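Local coordinates for protein pullulanase (Bacillus acidopullulyticus, PDB 2WAN) that hydrolyses the alpha-1,6-glucosidic linkages of pullulan and, as a debranching enzyme, probably the alpha-1,6 branch points of starch-type polysaccharides, at residues A[116-121]-A[301-306]; A[123-128]-A[276-281]; A[449-454]-A[463-468]; A[471-476]-A[802-807]. All blocks are in the same frame, centred on the assembly; numbering follows the deposited sequence.

Contact 1: A[116-121]-A[301-306]; sequences NAYLDD and LPRNVL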
loop_
_atom_site.group_PDB
_atom_site.type_symbol
_atom_site.label_atom_id
_atom_site.label_comp_id
_atom_site.label_asym_id
_atom_site.label_seq_id
_atom_site.Cartn_x
_atom_site.Cartn_y
_atom_site.Cartn_z
ATOM N N ASN A 116 10.378 -19.523 21.599
ATOM C CA ASN A 116 10.507 -19.369 20.142
ATOM C C ASN A 116 11.967 -19.287 19.745
ATOM O O ASN A 116 12.797 -18.798 20.520
ATOM C CB ASN A 116 9.790 -18.100 19.636
ATOM C CG ASN A 116 9.568 -18.117 18.122
ATOM O OD1 ASN A 116 8.663 -18.788 17.632
ATOM N ND2 ASN A 116 10.383 -17.376 17.388
ATOM N N ALA A 117 12.290 -19.752 18.537
ATOM C CA ALA A 117 13.644 -19.620 17.999
ATOM C C ALA A 117 13.658 -19.540 16.475
ATOM O O ALA A 117 12.990 -20.334 15.794
ATOM C CB ALA A 117 14.544 -20.765 18.471
ATOM N N TYR A 118 14.428 -18.582 15.961
ATOM C CA TYR A 118 14.546 -18.348 14.525
ATOM C C TYR A 118 15.992 -18.441 14.083
ATOM O O TYR A 118 16.886 -17.925 14.751
ATOM C CB TYR A 118 14.032 -16.943 14.160
ATOM C CG TYR A 118 12.536 -16.750 14.168
ATOM C CD1 TYR A 118 11.674 -17.701 13.588
ATOM C CD2 TYR A 118 11.974 -15.587 14.703
ATOM C CE1 TYR A 118 10.307 -17.513 13.568
ATOM C CE2 TYR A 118 10.608 -15.380 14.679
ATOM C CZ TYR A 118 9.769 -16.349 14.105
ATOM O OH TYR A 118 8.406 -16.169 14.075
ATOM N N LEU A 119 16.217 -19.076 12.940
ATOM C CA LEU A 119 17.508 -19.050 12.292
ATOM C C LEU A 119 17.492 -17.847 11.350
ATOM O O LEU A 119 16.889 -17.896 10.262
ATOM C CB LEU A 119 17.759 -20.376 11.548
ATOM C CG LEU A 119 19.138 -20.633 10.930
ATOM C CD1 LEU A 119 20.255 -20.666 12.011
ATOM C CD2 LEU A 119 19.126 -21.935 10.119
ATOM N N ASP A 120 18.124 -16.755 11.783
ATOM C CA ASP A 120 18.043 -15.474 11.060
ATOM C C ASP A 120 19.260 -15.146 10.220
ATOM O O ASP A 120 19.274 -14.139 9.517
ATOM C CB ASP A 120 17.724 -14.310 12.015
ATOM C CG ASP A 120 16.245 -14.222 12.359
ATOM O OD1 ASP A 120 15.385 -14.661 11.548
ATOM O OD2 ASP A 120 15.926 -13.701 13.448
ATOM N N ASP A 121 20.296 -15.982 10.307
ATOM C CA ASP A 121 21.452 -15.895 9.416
ATOM C C ASP A 121 22.029 -17.311 9.344
ATOM O O ASP A 121 21.556 -18.202 10.040
ATOM C CB ASP A 121 22.493 -14.889 9.942
ATOM C CG ASP A 121 23.371 -14.302 8.843
ATOM O OD1 ASP A 121 23.833 -13.153 9.015
ATOM O OD2 ASP A 121 23.604 -14.961 7.801
ATOM N N LEU A 301 13.098 -22.405 13.744
ATOM C CA LEU A 301 12.474 -22.269 12.432
ATOM C C LEU A 301 13.319 -21.347 11.590
ATOM O O LEU A 301 13.675 -20.262 12.042
ATOM C CB LEU A 301 11.055 -21.710 12.552
ATOM C CG LEU A 301 10.230 -21.745 11.257
ATOM C CD1 LEU A 301 9.669 -23.145 11.021
ATOM C CD2 LEU A 301 9.104 -20.722 11.363
ATOM N N PRO A 302 13.663 -21.769 10.359
ATOM C CA PRO A 302 14.385 -20.865 9.479
ATOM C C PRO A 302 13.541 -19.612 9.173
ATOM O O PRO A 302 12.360 -19.732 8.842
ATOM C CB PRO A 302 14.590 -21.715 8.212
ATOM C CG PRO A 302 14.575 -23.140 8.735
ATOM C CD PRO A 302 13.506 -23.111 9.765
ATOM N N ARG A 303 14.130 -18.432 9.347
ATOM C CA ARG A 303 13.460 -17.179 8.972
ATOM C C ARG A 303 14.406 -16.361 8.094
ATOM O O ARG A 303 14.491 -16.600 6.899
ATOM C CB ARG A 303 12.936 -16.401 10.195
ATOM C CG ARG A 303 12.147 -15.115 9.823
ATOM C CD ARG A 303 11.567 -14.395 11.045
ATOM N NE ARG A 303 12.609 -13.809 11.894
ATOM C CZ ARG A 303 12.397 -12.884 12.829
ATOM N NH1 ARG A 303 11.178 -12.408 13.052
ATOM N NH2 ARG A 303 13.420 -12.432 13.555
ATOM N N ASN A 304 15.170 -15.435 8.672
ATOM C CA ASN A 304 15.927 -14.503 7.848
ATOM C C ASN A 304 17.156 -15.114 7.196
ATOM O O ASN A 304 17.744 -14.518 6.296
ATOM C CB ASN A 304 16.266 -13.226 8.614
ATOM C CG ASN A 304 15.029 -12.420 8.976
ATOM O OD1 ASN A 304 13.985 -12.562 8.342
ATOM N ND2 ASN A 304 15.140 -11.572 9.995
ATOM N N VAL A 305 17.501 -16.336 7.608
ATOM C CA VAL A 305 18.526 -17.099 6.890
ATOM C C VAL A 305 18.140 -17.277 5.405
ATOM O O VAL A 305 19.006 -17.290 4.521
ATOM C CB VAL A 305 18.810 -18.455 7.569
ATOM C CG1 VAL A 305 17.579 -19.385 7.533
ATOM C CG2 VAL A 305 20.031 -19.127 6.927
ATOM N N LEU A 306 16.837 -17.377 5.143
ATOM C CA LEU A 306 16.346 -17.597 3.777
ATOM C C LEU A 306 16.492 -16.367 2.880
ATOM O O LEU A 306 16.316 -16.466 1.662
ATOM C CB LEU A 306 14.894 -18.100 3.800
ATOM C CG LEU A 306 14.632 -19.373 4.610
ATOM C CD1 LEU A 306 13.127 -19.684 4.663
ATOM C CD2 LEU A 306 15.420 -20.576 4.050
#
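Asp120 and Arg303 meet side-on and nearly coplanar, one nitrogen to each carboxylate oxygen: Arg303 NE reaches Asp120 OD1 at 2.9 Å in an almost straight bond (177°), and Arg303 NH2 forms a salt bridge with Asp120 OD2 at 2.8 Å. Asp120 OD1 takes NE on its syn lone pair and Asn304 N on its anti lone pair at 3.0 Å, which ties the carboxylate to the backbone as well as to the guanidinium. Arg303 lies over one face of the Tyr118 ring, with Arg303 CD 3.8 Å from the ring centroid in a CH-pi contact and the guanidinium tilted 20° from the ring; the opposite ring face holds Asn116 ND2. An alanine in place of Arg303 would probably leave the Asp120 carboxylate without its charged mate and uncover one face of Tyr118. Strands 114-121 and 295-302 pair in parallel, closing the seven-stranded mixed sheet between its first and last strands. Past the pairing, Leu119 O accepts from both Arg303 N and Val305 N, on opposite faces of its carbonyl plane, as the chain turns into a 3-10 segment. Farther out, Thr576 OG1 bonds both Tyr118 OH and Arg303 NH1, while Gln571 also bonds that hydroxyl.

Contact 2: A[123-128]-A[276-281]; sequences KTVLAK and LTLASA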
loop_
_atom_site.group_PDB
_atom_site.type_symbol
_atom_site.label_atom_id
_atom_site.label_comp_id
_atom_site.label_asym_id
_atom_site.label_seq_id
_atom_site.Cartn_x
_atom_site.Cartn_y
_atom_site.Cartn_z
ATOM N N LYS A 123 24.632 -18.623 10.560
ATOM C CA LYS A 123 25.125 -19.084 11.864
ATOM C C LYS A 123 24.571 -18.275 13.046
ATOM O O LYS A 123 25.240 -18.137 14.076
ATOM C CB LYS A 123 26.661 -19.050 11.882
ATOM C CG LYS A 123 27.343 -19.949 10.852
ATOM C CD LYS A 123 28.840 -19.646 10.785
ATOM C CE LYS A 123 29.558 -20.560 9.816
ATOM N NZ LYS A 123 30.829 -19.951 9.338
ATOM N N THR A 124 23.352 -17.744 12.905
ATOM C CA THR A 124 22.745 -16.906 13.945
ATOM C C THR A 124 21.333 -17.355 14.290
ATOM O O THR A 124 20.469 -17.477 13.405
ATOM C CB THR A 124 22.725 -15.414 13.542
ATOM O OG1 THR A 124 24.048 -14.983 13.210
ATOM C CG2 THR A 124 22.167 -14.541 14.665
ATOM N N VAL A 125 21.106 -17.596 15.578
ATOM C CA VAL A 125 19.794 -17.956 16.102
ATOM C C VAL A 125 19.301 -16.864 17.050
ATOM O O VAL A 125 20.060 -16.385 17.908
ATOM C CB VAL A 125 19.807 -19.324 16.837
ATOM C CG1 VAL A 125 18.481 -19.598 17.534
ATOM C CG2 VAL A 125 20.146 -20.451 15.864
ATOM N N LEU A 126 18.040 -16.464 16.869
ATOM C CA LEU A 126 17.373 -15.509 17.750
ATOM C C LEU A 126 16.368 -16.259 18.607
ATOM O O LEU A 126 15.368 -16.763 18.100
ATOM C CB LEU A 126 16.676 -14.405 16.931
ATOM C CG LEU A 126 15.891 -13.358 17.738
ATOM C CD1 LEU A 126 16.848 -12.313 18.303
ATOM C CD2 LEU A 126 14.828 -12.672 16.884
ATOM N N ALA A 127 16.632 -16.339 19.910
ATOM C CA ALA A 127 15.814 -17.157 20.806
ATOM C C ALA A 127 15.149 -16.366 21.926
ATOM O O ALA A 127 15.801 -15.569 22.602
ATOM C CB ALA A 127 16.647 -18.305 21.389
ATOM N N LYS A 128 13.858 -16.619 22.117
ATOM C CA LYS A 128 13.062 -15.987 23.167
ATOM C C LYS A 128 12.856 -16.937 24.344
ATOM O O LYS A 128 12.487 -18.102 24.162
ATOM C CB LYS A 128 11.706 -15.532 22.612
ATOM C CG LYS A 128 10.796 -14.818 23.618
ATOM C CD LYS A 128 11.208 -13.362 23.809
ATOM C CE LYS A 128 10.632 -12.784 25.097
ATOM N NZ LYS A 128 9.166 -13.008 25.249
ATOM N N LEU A 276 22.315 -15.929 19.320
ATOM C CA LEU A 276 23.332 -16.988 19.392
ATOM C C LEU A 276 24.140 -17.109 18.109
ATOM O O LEU A 276 23.587 -17.080 17.006
ATOM C CB LEU A 276 22.674 -18.341 19.718
ATOM C CG LEU A 276 21.786 -18.398 20.963
ATOM C CD1 LEU A 276 20.956 -19.679 21.026
ATOM C CD2 LEU A 276 22.624 -18.241 22.233
ATOM N N THR A 277 25.455 -17.236 18.256
ATOM C CA THR A 277 26.327 -17.500 17.117
ATOM C C THR A 277 26.701 -18.973 17.144
ATOM O O THR A 277 27.040 -19.514 18.202
ATOM C CB THR A 277 27.583 -16.608 17.121
ATOM O OG1 THR A 277 27.184 -15.236 17.107
ATOM C CG2 THR A 277 28.461 -16.875 15.895
ATOM N N LEU A 278 26.613 -19.618 15.981
ATOM C CA LEU A 278 26.901 -21.048 15.852
ATOM C C LEU A 278 28.249 -21.291 15.179
ATOM O O LEU A 278 28.717 -20.458 14.395
ATOM C CB LEU A 278 25.777 -21.751 15.080
ATOM C CG LEU A 278 24.347 -21.614 15.613
ATOM C CD1 LEU A 278 23.401 -22.460 14.759
ATOM C CD2 LEU A 278 24.206 -21.984 17.097
ATOM N N ALA A 279 28.875 -22.426 15.499
ATOM C CA ALA A 279 30.178 -22.784 14.918
ATOM C C ALA A 279 30.072 -23.143 13.436
ATOM O O ALA A 279 30.974 -22.842 12.657
ATOM C CB ALA A 279 30.836 -23.928 15.702
ATOM N N SER A 280 28.955 -23.766 13.060
ATOM C CA SER A 280 28.697 -24.125 11.666
ATOM C C SER A 280 27.263 -23.767 11.274
ATOM O O SER A 280 26.387 -23.639 12.140
ATOM C CB SER A 280 28.941 -25.623 11.442
ATOM O OG SER A 280 28.063 -26.397 12.242
ATOM N N ALA A 281 27.044 -23.624 9.970
ATOM C CA ALA A 281 25.725 -23.303 9.404
ATOM C C ALA A 281 24.822 -24.538 9.293
ATOM O O ALA A 281 25.142 -25.471 8.549
ATOM C CB ALA A 281 25.898 -22.652 8.045
HETATM O O HOH W 1 25.440 -14.279 15.283
#
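An antiparallel strand pair, 124-128 against 276-278, forms this contact within the mixed sheet. Val125 and Leu276 make the hydrogen-bonded pair: Leu276 N reaches Val125 O at 2.7 Å in a virtually straight bond (179°), and Val125 N returns to Leu276 O at 2.9 Å. One more rung follows, Leu278 N to Lys123 O at 2.8 Å. Thr124 and Thr277 face each other as the non-hydrogen-bonded pair, and a water joins their hydroxyls, 2.6 Å from Thr124 OG1 and 2.7 Å from Thr277 OG1. In both threonines OG1 stands anti to the carbonyl carbon (chi1 -55° and -58°), which sets the two oxygens to share that water. On the other face Val125 CB packs against Leu276 CB, and Val125 CG2 meets Leu278 CD1 at 4.0 Å. Lys123, extended beyond CG, lays its methylenes over the turn 278-281, with CG 3.8 Å from Ala281 N. An alanine at Lys123 would probably strip away the cover that CG to CE give to 278-281, while the backbone rung at its carbonyl could remain. Strand 114-121 flanks 124-129, with Leu119 touching Val125, whereas strand 152-160 borders 273-278, its Val155 and Ala158 packing on Leu276.

Contact 3: A[449-454]-A[463-468]; sequences SGMKNK and HGTKGP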
loop_
_atom_site.group_PDB
_atom_site.type_symbol
_atom_site.label_atom_id
_atom_site.label_comp_id
_atom_site.label_asym_id
_atom_site.label_seq_id
_atom_site.Cartn_x
_atom_site.Cartn_y
_atom_site.Cartn_z
ATOM N N SER A 449 -30.701 -1.634 -13.564
ATOM C CA SER A 449 -29.411 -1.228 -14.169
ATOM C C SER A 449 -29.415 -1.276 -15.695
ATOM O O SER A 449 -28.562 -0.657 -16.330
ATOM C CB SER A 449 -28.247 -2.084 -13.631
ATOM O OG SER A 449 -28.208 -3.331 -14.316
ATOM N N GLY A 450 -30.366 -2.014 -16.277
ATOM C CA GLY A 450 -30.435 -2.181 -17.737
ATOM C C GLY A 450 -29.427 -3.132 -18.364
ATOM O O GLY A 450 -29.465 -3.367 -19.584
ATOM N N MET A 451 -28.532 -3.659 -17.536
ATOM C CA MET A 451 -27.525 -4.632 -17.961
ATOM C C MET A 451 -28.024 -6.043 -17.670
ATOM O O MET A 451 -28.625 -6.297 -16.609
ATOM C CB MET A 451 -26.199 -4.341 -17.250
ATOM C CG MET A 451 -25.445 -3.162 -17.882
ATOM S SD MET A 451 -24.144 -2.460 -16.863
ATOM C CE MET A 451 -25.114 -1.506 -15.685
ATOM N N LYS A 452 -27.768 -6.955 -18.609
ATOM C CA LYS A 452 -28.221 -8.358 -18.499
ATOM C C LYS A 452 -27.363 -9.185 -17.548
ATOM O O LYS A 452 -27.874 -9.959 -16.736
ATOM C CB LYS A 452 -28.225 -9.021 -19.890
ATOM C CG LYS A 452 -29.350 -8.542 -20.806
ATOM C CD LYS A 452 -29.284 -9.252 -22.163
ATOM C CE LYS A 452 -30.460 -8.862 -23.061
ATOM N NZ LYS A 452 -30.360 -7.453 -23.545
ATOM N N ASN A 453 -26.046 -9.011 -17.638
ATOM C CA ASN A 453 -25.100 -9.813 -16.845
ATOM C C ASN A 453 -24.916 -9.182 -15.482
ATOM O O ASN A 453 -23.838 -8.691 -15.146
ATOM C CB ASN A 453 -23.747 -9.911 -17.572
ATOM C CG ASN A 453 -23.839 -10.745 -18.842
ATOM O OD1 ASN A 453 -23.886 -11.971 -18.775
ATOM N ND2 ASN A 453 -23.858 -10.084 -20.002
ATOM N N LYS A 454 -25.987 -9.184 -14.699
ATOM C CA LYS A 454 -26.014 -8.412 -13.458
ATOM C C LYS A 454 -25.020 -8.928 -12.436
ATOM O O LYS A 454 -24.990 -10.121 -12.123
ATOM C CB LYS A 454 -27.428 -8.373 -12.884
ATOM C CG LYS A 454 -28.360 -7.580 -13.756
ATOM C CD LYS A 454 -29.696 -7.370 -13.051
ATOM C CE LYS A 454 -30.732 -6.861 -14.008
ATOM N NZ LYS A 454 -30.453 -5.474 -14.378
ATOM N N HIS A 463 -23.350 -2.531 -24.581
ATOM C CA HIS A 463 -23.684 -1.209 -25.142
ATOM C C HIS A 463 -25.183 -0.958 -25.234
ATOM O O HIS A 463 -25.985 -1.888 -25.326
ATOM C CB HIS A 463 -23.058 -1.061 -26.538
ATOM C CG HIS A 463 -21.561 -1.033 -26.515
ATOM N ND1 HIS A 463 -20.842 0.141 -26.483
ATOM C CD2 HIS A 463 -20.650 -2.035 -26.473
ATOM C CE1 HIS A 463 -19.551 -0.138 -26.442
ATOM N NE2 HIS A 463 -19.408 -1.451 -26.434
ATOM N N GLY A 464 -25.552 0.316 -25.181
ATOM C CA GLY A 464 -26.941 0.734 -25.389
ATOM C C GLY A 464 -27.850 0.472 -24.198
ATOM O O GLY A 464 -29.079 0.473 -24.344
ATOM N N THR A 465 -27.270 0.260 -23.016
ATOM C CA THR A 465 -28.093 -0.103 -21.849
ATOM C C THR A 465 -28.739 1.149 -21.261
ATOM O O THR A 465 -28.144 2.239 -21.240
ATOM C CB THR A 465 -27.318 -0.899 -20.768
ATOM O OG1 THR A 465 -26.207 -0.113 -20.300
ATOM C CG2 THR A 465 -26.778 -2.240 -21.355
ATOM N N LYS A 466 -29.972 0.969 -20.806
ATOM C CA LYS A 466 -30.801 2.074 -20.328
ATOM C C LYS A 466 -31.388 1.759 -18.981
ATOM O O LYS A 466 -31.728 0.606 -18.684
ATOM C CB LYS A 466 -31.951 2.363 -21.294
ATOM C CG LYS A 466 -31.566 2.577 -22.732
ATOM C CD LYS A 466 -30.796 3.856 -22.947
ATOM C CE LYS A 466 -30.576 4.018 -24.461
ATOM N NZ LYS A 466 -29.360 4.795 -24.799
ATOM N N GLY A 467 -31.566 2.813 -18.178
ATOM C CA GLY A 467 -32.120 2.697 -16.848
ATOM C C GLY A 467 -33.454 3.433 -16.770
ATOM O O GLY A 467 -34.054 3.761 -17.819
ATOM N N PRO A 468 -33.903 3.731 -15.546
ATOM C CA PRO A 468 -35.150 4.483 -15.356
ATOM C C PRO A 468 -35.155 5.812 -16.107
ATOM O O PRO A 468 -34.131 6.508 -16.157
ATOM C CB PRO A 468 -35.192 4.720 -13.840
ATOM C CG PRO A 468 -34.425 3.581 -13.266
ATOM C CD PRO A 468 -33.286 3.367 -14.251
HETATM O O HOH W 2 -31.107 -1.787 -21.226
#
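No direct hydrogen bond joins Gly450 to Lys466, although their backbones come close enough for Gly450 CA to lie 3.2 Å from Lys466 O. That approach is a CA-H...O contact, and it needs a residue without a side chain: a beta carbon on Gly450 would run into the Lys466 carbonyl oxygen. Positive phi (76°) at Gly450 suits glycine as well. A water supplies the polar link between the segments, donating to Gly450 O at 2.8 Å and accepting from Lys466 N at 3.0 Å. Beside it the Thr465 methyl meets the other segment, with CG2 3.4 Å from Gly450 O and 3.8 Å from Met451 CG, the two side chains meeting at a slant. Thr465 OG1 sits between its own backbone N and carbonyl carbon (chi1 59°), leaving CG2, the branch that makes these contacts, anti to the carbonyl carbon; the hydroxyl is hydrogen-bonded to Thr473 OG1. Within 449-454, Ser449 OG accepts from Met451 N at 3.3 Å, an ST turn, and is also bonded to Ser444 O. Lys454 folds back over this turn and gives Met451 O a bond from NZ at 3.0 Å; NZ also bonds Asp446 O and, weakly, Ser449 OG. Both segments belong to the long loop between helices 440-444 and 474-481, and the Met451 side chain packs on Phe443 and Ser444 of the first helix. The chemistry implies that the two segments meet through one water, a methyl and a CA-H...O contact, while direct hydrogen bonds lie within 449-454 and out to Thr473.

Contact 4: A[471-476]-A[802-807]; sequences VKTGID and FDWSRK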
loop_
_atom_site.group_PDB
_atom_site.type_symbol
_atom_site.label_atom_id
_atom_site.label_comp_id
_atom_site.label_asym_id
_atom_site.label_seq_id
_atom_site.Cartn_x
_atom_site.Cartn_y
_atom_site.Cartn_z
ATOM N N VAL A 471 -32.311 6.927 -18.900
ATOM C CA VAL A 471 -30.907 7.303 -18.660
ATOM C C VAL A 471 -29.965 6.233 -19.223
ATOM O O VAL A 471 -30.269 5.048 -19.185
ATOM C CB VAL A 471 -30.555 7.546 -17.159
ATOM C CG1 VAL A 471 -31.265 8.800 -16.612
ATOM C CG2 VAL A 471 -30.828 6.303 -16.288
ATOM N N LYS A 472 -28.815 6.661 -19.732
ATOM C CA LYS A 472 -27.777 5.711 -20.114
ATOM C C LYS A 472 -27.182 5.109 -18.861
ATOM O O LYS A 472 -26.929 5.816 -17.876
ATOM C CB LYS A 472 -26.679 6.403 -20.922
ATOM C CG LYS A 472 -27.189 6.990 -22.241
ATOM C CD LYS A 472 -26.082 7.688 -23.027
ATOM C CE LYS A 472 -26.614 8.170 -24.374
ATOM N NZ LYS A 472 -25.529 8.746 -25.204
ATOM N N THR A 473 -26.961 3.794 -18.886
ATOM C CA THR A 473 -26.312 3.121 -17.773
ATOM C C THR A 473 -25.059 2.417 -18.290
ATOM O O THR A 473 -24.767 2.432 -19.502
ATOM C CB THR A 473 -27.227 2.056 -17.134
ATOM O OG1 THR A 473 -27.567 1.071 -18.116
ATOM C CG2 THR A 473 -28.553 2.692 -16.595
ATOM N N GLY A 474 -24.323 1.784 -17.379
ATOM C CA GLY A 474 -23.212 0.942 -17.823
ATOM C C GLY A 474 -22.098 1.756 -18.475
ATOM O O GLY A 474 -21.866 2.930 -18.140
ATOM N N ILE A 475 -21.401 1.131 -19.416
ATOM C CA ILE A 475 -20.300 1.780 -20.121
ATOM C C ILE A 475 -20.726 3.062 -20.851
ATOM O O ILE A 475 -19.951 4.012 -20.965
ATOM C CB ILE A 475 -19.622 0.795 -21.111
ATOM C CG1 ILE A 475 -18.250 1.326 -21.522
ATOM C CG2 ILE A 475 -20.537 0.478 -22.321
ATOM C CD1 ILE A 475 -17.387 0.254 -22.163
ATOM N N ASP A 476 -21.966 3.087 -21.361
ATOM C CA ASP A 476 -22.465 4.301 -22.020
ATOM C C ASP A 476 -22.557 5.470 -21.034
ATOM O O ASP A 476 -22.334 6.630 -21.412
ATOM C CB ASP A 476 -23.825 4.054 -22.673
ATOM C CG ASP A 476 -23.722 3.240 -23.966
ATOM O OD1 ASP A 476 -22.600 2.828 -24.347
ATOM O OD2 ASP A 476 -24.776 3.023 -24.588
ATOM N N PHE A 802 -25.179 0.308 -7.364
ATOM C CA PHE A 802 -25.545 1.471 -8.173
ATOM C C PHE A 802 -27.061 1.392 -8.413
ATOM O O PHE A 802 -27.546 0.521 -9.150
ATOM C CB PHE A 802 -24.776 1.479 -9.504
ATOM C CG PHE A 802 -23.358 1.990 -9.401
ATOM C CD1 PHE A 802 -22.554 1.702 -8.293
ATOM C CD2 PHE A 802 -22.824 2.736 -10.446
ATOM C CE1 PHE A 802 -21.223 2.186 -8.220
ATOM C CE2 PHE A 802 -21.505 3.206 -10.390
ATOM C CZ PHE A 802 -20.710 2.933 -9.284
ATOM N N ASP A 803 -27.809 2.280 -7.746
ATOM C CA ASP A 803 -29.236 2.401 -7.941
ATOM C C ASP A 803 -29.370 3.441 -9.047
ATOM O O ASP A 803 -29.217 4.652 -8.804
ATOM C CB ASP A 803 -29.907 2.862 -6.629
ATOM C CG ASP A 803 -31.353 3.307 -6.830
ATOM O OD1 ASP A 803 -31.874 3.199 -7.951
ATOM O OD2 ASP A 803 -31.977 3.769 -5.851
ATOM N N TRP A 804 -29.605 2.966 -10.273
ATOM C CA TRP A 804 -29.544 3.837 -11.443
ATOM C C TRP A 804 -30.723 4.804 -11.556
ATOM O O TRP A 804 -30.651 5.761 -12.312
ATOM C CB TRP A 804 -29.372 3.008 -12.727
ATOM C CG TRP A 804 -28.019 2.316 -12.796
ATOM C CD1 TRP A 804 -27.693 1.082 -12.291
ATOM C CD2 TRP A 804 -26.807 2.841 -13.371
ATOM N NE1 TRP A 804 -26.370 0.795 -12.557
ATOM C CE2 TRP A 804 -25.805 1.853 -13.215
ATOM C CE3 TRP A 804 -26.476 4.052 -14.006
ATOM C CZ2 TRP A 804 -24.482 2.033 -13.669
ATOM C CZ3 TRP A 804 -25.152 4.233 -14.468
ATOM C CH2 TRP A 804 -24.179 3.221 -14.300
ATOM N N SER A 805 -31.792 4.569 -10.784
ATOM C CA SER A 805 -32.859 5.560 -10.661
ATOM C C SER A 805 -32.344 6.897 -10.122
ATOM O O SER A 805 -32.947 7.939 -10.379
ATOM C CB SER A 805 -34.024 5.054 -9.766
ATOM O OG SER A 805 -33.716 5.115 -8.389
ATOM N N ARG A 806 -31.248 6.873 -9.368
ATOM C CA ARG A 806 -30.711 8.125 -8.817
ATOM C C ARG A 806 -30.036 8.979 -9.886
ATOM O O ARG A 806 -29.942 10.203 -9.756
ATOM C CB ARG A 806 -29.782 7.853 -7.643
ATOM C CG ARG A 806 -30.572 7.302 -6.451
ATOM C CD ARG A 806 -29.728 7.057 -5.249
ATOM N NE ARG A 806 -29.360 8.262 -4.488
ATOM C CZ ARG A 806 -30.120 8.878 -3.579
ATOM N NH1 ARG A 806 -31.359 8.462 -3.289
ATOM N NH2 ARG A 806 -29.627 9.914 -2.929
ATOM N N LYS A 807 -29.564 8.345 -10.956
ATOM C CA LYS A 807 -29.120 9.150 -12.095
ATOM C C LYS A 807 -30.281 9.890 -12.778
ATOM O O LYS A 807 -30.103 11.025 -13.225
ATOM C CB LYS A 807 -28.319 8.317 -13.110
ATOM C CG LYS A 807 -27.922 9.110 -14.392
ATOM C CD LYS A 807 -26.998 8.281 -15.312
ATOM C CE LYS A 807 -26.668 9.103 -16.553
ATOM N NZ LYS A 807 -25.764 8.307 -17.455
#
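Thr473 lies over one face of the Trp804 indole, its CB 3.9 Å from the centroid of the six-membered ring and 14° off the ring normal, a CH-pi contact. The methyl CG2 packs there too, at 3.6 Å from Trp804 CE3, and Gly474 N comes obliquely to within 3.4 Å of Trp804 CH2. On the opposite face Phe802 CB rests toward the rim, so the indole is held between a threonine and its own chain. Its rotation is also fixed by Trp804 NE1, which is bonded to Phe443 O. Trp804 CG stands anti to the carbonyl carbon, beside the backbone N (chi1 -67°). Here the residues leading into helix 474-481 of the catalytic domain, built on a closed eight-stranded parallel barrel as in the alpha-amylase family, meet those leading into helix 805-809, which follows the last barrel strand in sequence. Asp803 OD1 accepts a weak capping bond from Ser805 N and a shorter bond from Ser805 OG at 2.7 Å. Lys807 and Val471 run alongside each other in opposing senses, with Lys807 CG 4.0 Å from Val471 CG1. The lysine is fully extended, its CG anti to the backbone N (chi1 175°), and NZ reaches Lys472 O at 2.8 Å, tilted from the carbonyl plane. The ammonium also forms a salt bridge with Glu480 and a hydrogen bond with Ser477 OG, and Lys807 makes a cation-pi contact with Phe814.

The four contacts form two pairs at opposite sides of the chain's centre. Contacts 1 and 2 have centres 9 Å apart and share one sheet: strands 114-121 and 124-129 are neighbours, joined by Tyr118 O to Leu126 N at 2.8 Å, and contact 2 is nested along the chain inside the loop closed by contact 1. Contacts 3 and 4, with centres 8 Å apart, meet at Thr473, whose OG1 is 2.7 Å from Ser449 O and 2.8 Å from Thr465 OG1; Trp804 also packs on Ser449. The pairs lie far apart, about 41 Å between the nearest atoms of contacts 1 and 4. A glycerol, probably from crystallisation, bonds Asn304 in contact 1.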